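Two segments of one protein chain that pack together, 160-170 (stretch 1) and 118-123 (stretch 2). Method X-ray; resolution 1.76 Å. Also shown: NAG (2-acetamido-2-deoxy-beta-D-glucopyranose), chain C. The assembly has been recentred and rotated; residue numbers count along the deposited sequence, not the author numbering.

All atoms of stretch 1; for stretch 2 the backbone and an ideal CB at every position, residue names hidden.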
# COMPACT_ATOMS: atom_id res chain seq x y z
N ASP A 160 7.40 6.10 20.58
CA ASP A 160 8.84 6.00 20.34
C ASP A 160 9.16 4.93 19.30
O ASP A 160 10.15 4.20 19.41
CB ASP A 160 9.60 5.77 21.64
CG ASP A 160 9.64 7.00 22.53
OD1 ASP A 160 9.38 8.12 22.04
OD2 ASP A 160 9.94 6.86 23.73
N LEU A 161 8.34 4.85 18.26
CA LEU A 161 8.61 3.95 17.15
C LEU A 161 9.87 4.35 16.40
O LEU A 161 10.15 5.54 16.20
CB LEU A 161 7.42 3.94 16.18
CG LEU A 161 6.12 3.31 16.68
CD1 LEU A 161 5.07 3.42 15.58
CD2 LEU A 161 6.31 1.85 17.11
N THR A 162 10.64 3.35 15.97
CA THR A 162 11.91 3.57 15.30
C THR A 162 11.93 2.90 13.93
O THR A 162 11.09 2.06 13.60
CB THR A 162 13.07 3.00 16.13
OG1 THR A 162 12.92 1.57 16.19
CG2 THR A 162 13.11 3.60 17.53
N GLN A 163 12.95 3.25 13.14
CA GLN A 163 13.17 2.57 11.87
C GLN A 163 13.38 1.07 12.07
O GLN A 163 12.83 0.26 11.31
CB GLN A 163 14.34 3.21 11.14
CG GLN A 163 14.04 4.62 10.66
CD GLN A 163 15.13 5.18 9.77
OE1 GLN A 163 15.94 4.43 9.23
NE2 GLN A 163 15.17 6.49 9.65
N ALA A 164 14.15 0.68 13.09
CA ALA A 164 14.35 -0.74 13.35
C ALA A 164 13.04 -1.44 13.67
O ALA A 164 12.84 -2.60 13.30
CB ALA A 164 15.37 -0.94 14.48
N ASP A 165 12.13 -0.75 14.37
CA ASP A 165 10.82 -1.35 14.65
C ASP A 165 10.09 -1.65 13.34
O ASP A 165 9.52 -2.74 13.18
CB ASP A 165 9.96 -0.43 15.52
CG ASP A 165 10.46 -0.30 16.94
OD1 ASP A 165 11.11 -1.23 17.48
OD2 ASP A 165 10.17 0.74 17.55
N SER A 166 10.12 -0.71 12.40
CA SER A 166 9.42 -0.91 11.14
C SER A 166 10.08 -1.99 10.31
O SER A 166 9.39 -2.76 9.63
CB SER A 166 9.38 0.41 10.36
OG SER A 166 8.40 1.26 10.93
N ILE A 167 11.41 -2.05 10.32
CA ILE A 167 12.13 -3.07 9.57
C ILE A 167 11.74 -4.46 10.08
O ILE A 167 11.41 -5.35 9.29
CB ILE A 167 13.65 -2.84 9.66
CG1 ILE A 167 14.04 -1.58 8.87
CG2 ILE A 167 14.40 -4.03 9.08
CD1 ILE A 167 15.40 -0.97 9.27
N SER A 168 11.77 -4.65 11.40
CA SER A 168 11.35 -5.92 11.99
C SER A 168 9.93 -6.25 11.57
O SER A 168 9.62 -7.38 11.18
CB SER A 168 11.46 -5.85 13.52
OG SER A 168 10.88 -6.99 14.14
N PHE A 169 9.04 -5.26 11.67
CA PHE A 169 7.61 -5.46 11.41
C PHE A 169 7.37 -5.78 9.94
O PHE A 169 6.63 -6.71 9.61
CB PHE A 169 6.86 -4.20 11.82
CG PHE A 169 5.35 -4.30 11.72
CD1 PHE A 169 4.64 -5.31 12.38
CD2 PHE A 169 4.64 -3.35 11.00
CE1 PHE A 169 3.24 -5.36 12.31
CE2 PHE A 169 3.25 -3.39 10.93
CZ PHE A 169 2.56 -4.40 11.59
N VAL A 170 8.01 -5.02 9.05
CA VAL A 170 7.79 -5.23 7.62
C VAL A 170 8.32 -6.60 7.20
O VAL A 170 7.67 -7.32 6.44
CB VAL A 170 8.44 -4.08 6.81
CG1 VAL A 170 8.59 -4.47 5.34
CG2 VAL A 170 7.61 -2.78 6.95
N UNK A 118 -1.88 5.53 15.66
CA UNK A 118 -0.67 4.74 15.44
C UNK A 118 -0.68 3.48 16.31
O UNK A 118 -1.15 3.50 17.45
CB UNK A 118 0.58 5.58 15.74
N UNK A 119 -0.17 2.38 15.76
CA UNK A 119 -0.07 1.12 16.50
C UNK A 119 1.33 0.89 17.03
O UNK A 119 2.32 1.27 16.40
CB UNK A 119 -0.48 -0.05 15.61
N UNK A 120 1.42 0.22 18.17
CA UNK A 120 2.70 -0.35 18.59
C UNK A 120 2.92 -1.61 17.77
O UNK A 120 2.44 -2.70 18.10
CB UNK A 120 2.73 -0.65 20.09
N UNK A 121 3.66 -1.45 16.67
CA UNK A 121 3.85 -2.56 15.74
C UNK A 121 4.76 -3.64 16.31
O UNK A 121 4.88 -4.72 15.71
CB UNK A 121 4.43 -2.04 14.42
N UNK A 122 5.37 -3.41 17.48
CA UNK A 122 6.13 -4.45 18.15
C UNK A 122 5.28 -5.31 19.08
O UNK A 122 5.76 -6.34 19.58
CB UNK A 122 7.28 -3.82 18.94
N UNK A 123 4.04 -4.89 19.33
CA UNK A 123 3.14 -5.61 20.21
C UNK A 123 2.80 -6.98 19.63
O UNK A 123 2.40 -7.08 18.47
CB UNK A 123 1.86 -4.80 20.45
C1 NAG C . 5.45 -1.87 22.33
C2 NAG C . 5.81 -1.23 23.66
C3 NAG C . 7.13 -1.80 24.18
C4 NAG C . 7.09 -3.33 24.22
C5 NAG C . 6.58 -3.92 22.90
C6 NAG C . 6.27 -5.40 23.01
C7 NAG C . 5.18 1.06 24.29
C8 NAG C . 5.40 2.52 24.04
N2 NAG C . 5.90 0.21 23.54
O3 NAG C . 7.35 -1.29 25.49
O4 NAG C . 8.42 -3.80 24.42
O5 NAG C . 5.37 -3.28 22.49
O6 NAG C . 5.12 -5.64 23.81
O7 NAG C . 4.39 0.66 25.14

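Position 118 has extended backbone angles (-65/143), and its CA-to-CB bond points toward stretch 1, but the ideal CB lies 5.0 Å from L161 CD1, too far for close packing. Stretch 1 offers only an apolar methyl here, so many side chains would fit. The deposited residue is W118; its side chain comes no nearer than that CB.

At 119 the CB points sideways and has nothing of stretch 1 within 5.5 Å, so the visible atoms hardly restrict the choice. The backbone makes the contact: L161 CD1 lies 3.6 Å from O of 119. The residue is L119.

Position 120 points away, its ideal CB 5.3 Å from L161 CD2, yet NAG C1 lies close by, beyond the CB. A sugar with no other visible attachment suggests a linking side chain, and asparagine is the strongest candidate. The deposited N120 bonds covalently through ND2 to NAG C1 at 1.4 Å. With chi1 at -177° (t), OD1 accepts a hydrogen bond from the N of 122 at 3.1 Å. N120 O also accepts from the N of 123 at 3.0 Å, closing a type I turn.

Position 121 faces stretch 1 most directly. Its ideal CB is 3.6 Å from F169 CG and 5.1 Å from L161 CD2, and the nearby D165 O is already taken by F169 N in the helix. An apolar side chain of middle size is favoured: leucine, isoleucine, valine or methionine could each be considered. The residue is I121, which has the largest covered area of either stretch, 126 Å². Its CB stands 3.6 Å from the centroid of the F169 ring, 12° off the normal, a CH-pi contact over the face; CG2 reaches F169 CE2 at 3.5 Å. With chi1 at 58° (p), CG1 approaches L161 CD2 at 4.0 Å, and chi2 at 179° (t) extends CD1 to 3.7 Å from S166 OG.

At 122 the CB points sideways, 4.9 Å from D165 OD1. Facing a carboxylate, a small polar group or a longer basic one would be plausible. The residue is S122. Its OG lies 3.6 Å from D165 OD1, and water links the two residues: one water is 3.0 Å from S122 OG and donates a weak bond to D165 OD2 at 2.9 Å, while a second is 2.9 Å from S122 OG and donates to D165 O at 2.8 Å.

Position 123 is out of reach, so stretch 1 sets no preference. The residue is S123, whose side chain caps a helix beginning just beyond the stretch.

Stretch 2 118-123: WLNISS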
# COMPACT_ATOMS: atom_id res chain seq x y z
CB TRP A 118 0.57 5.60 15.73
CG TRP A 118 0.76 6.68 14.69
CD1 TRP A 118 0.54 8.02 14.84
CD2 TRP A 118 1.17 6.48 13.34
NE1 TRP A 118 0.82 8.68 13.66
CE2 TRP A 118 1.20 7.76 12.72
CE3 TRP A 118 1.52 5.35 12.58
CZ2 TRP A 118 1.57 7.93 11.39
CZ3 TRP A 118 1.89 5.53 11.25
CH2 TRP A 118 1.91 6.81 10.67
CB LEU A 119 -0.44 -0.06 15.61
CG LEU A 119 -1.91 -0.07 15.18
CD1 LEU A 119 -2.12 -1.22 14.19
CD2 LEU A 119 -2.80 -0.18 16.41
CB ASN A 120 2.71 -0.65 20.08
CG ASN A 120 4.05 -1.16 20.55
OD1 ASN A 120 4.96 -1.37 19.74
ND2 ASN A 120 4.19 -1.37 21.84
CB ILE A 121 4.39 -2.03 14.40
CG1 ILE A 121 5.71 -1.26 14.60
CG2 ILE A 121 3.31 -1.19 13.69
CD1 ILE A 121 6.32 -0.73 13.28
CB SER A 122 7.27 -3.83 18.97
OG SER A 122 8.12 -3.06 18.13
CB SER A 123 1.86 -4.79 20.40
OG SER A 123 0.79 -5.63 20.79
O HOH W 1 8.11 -0.32 19.25
O HOH W 2 8.24 -3.96 15.37
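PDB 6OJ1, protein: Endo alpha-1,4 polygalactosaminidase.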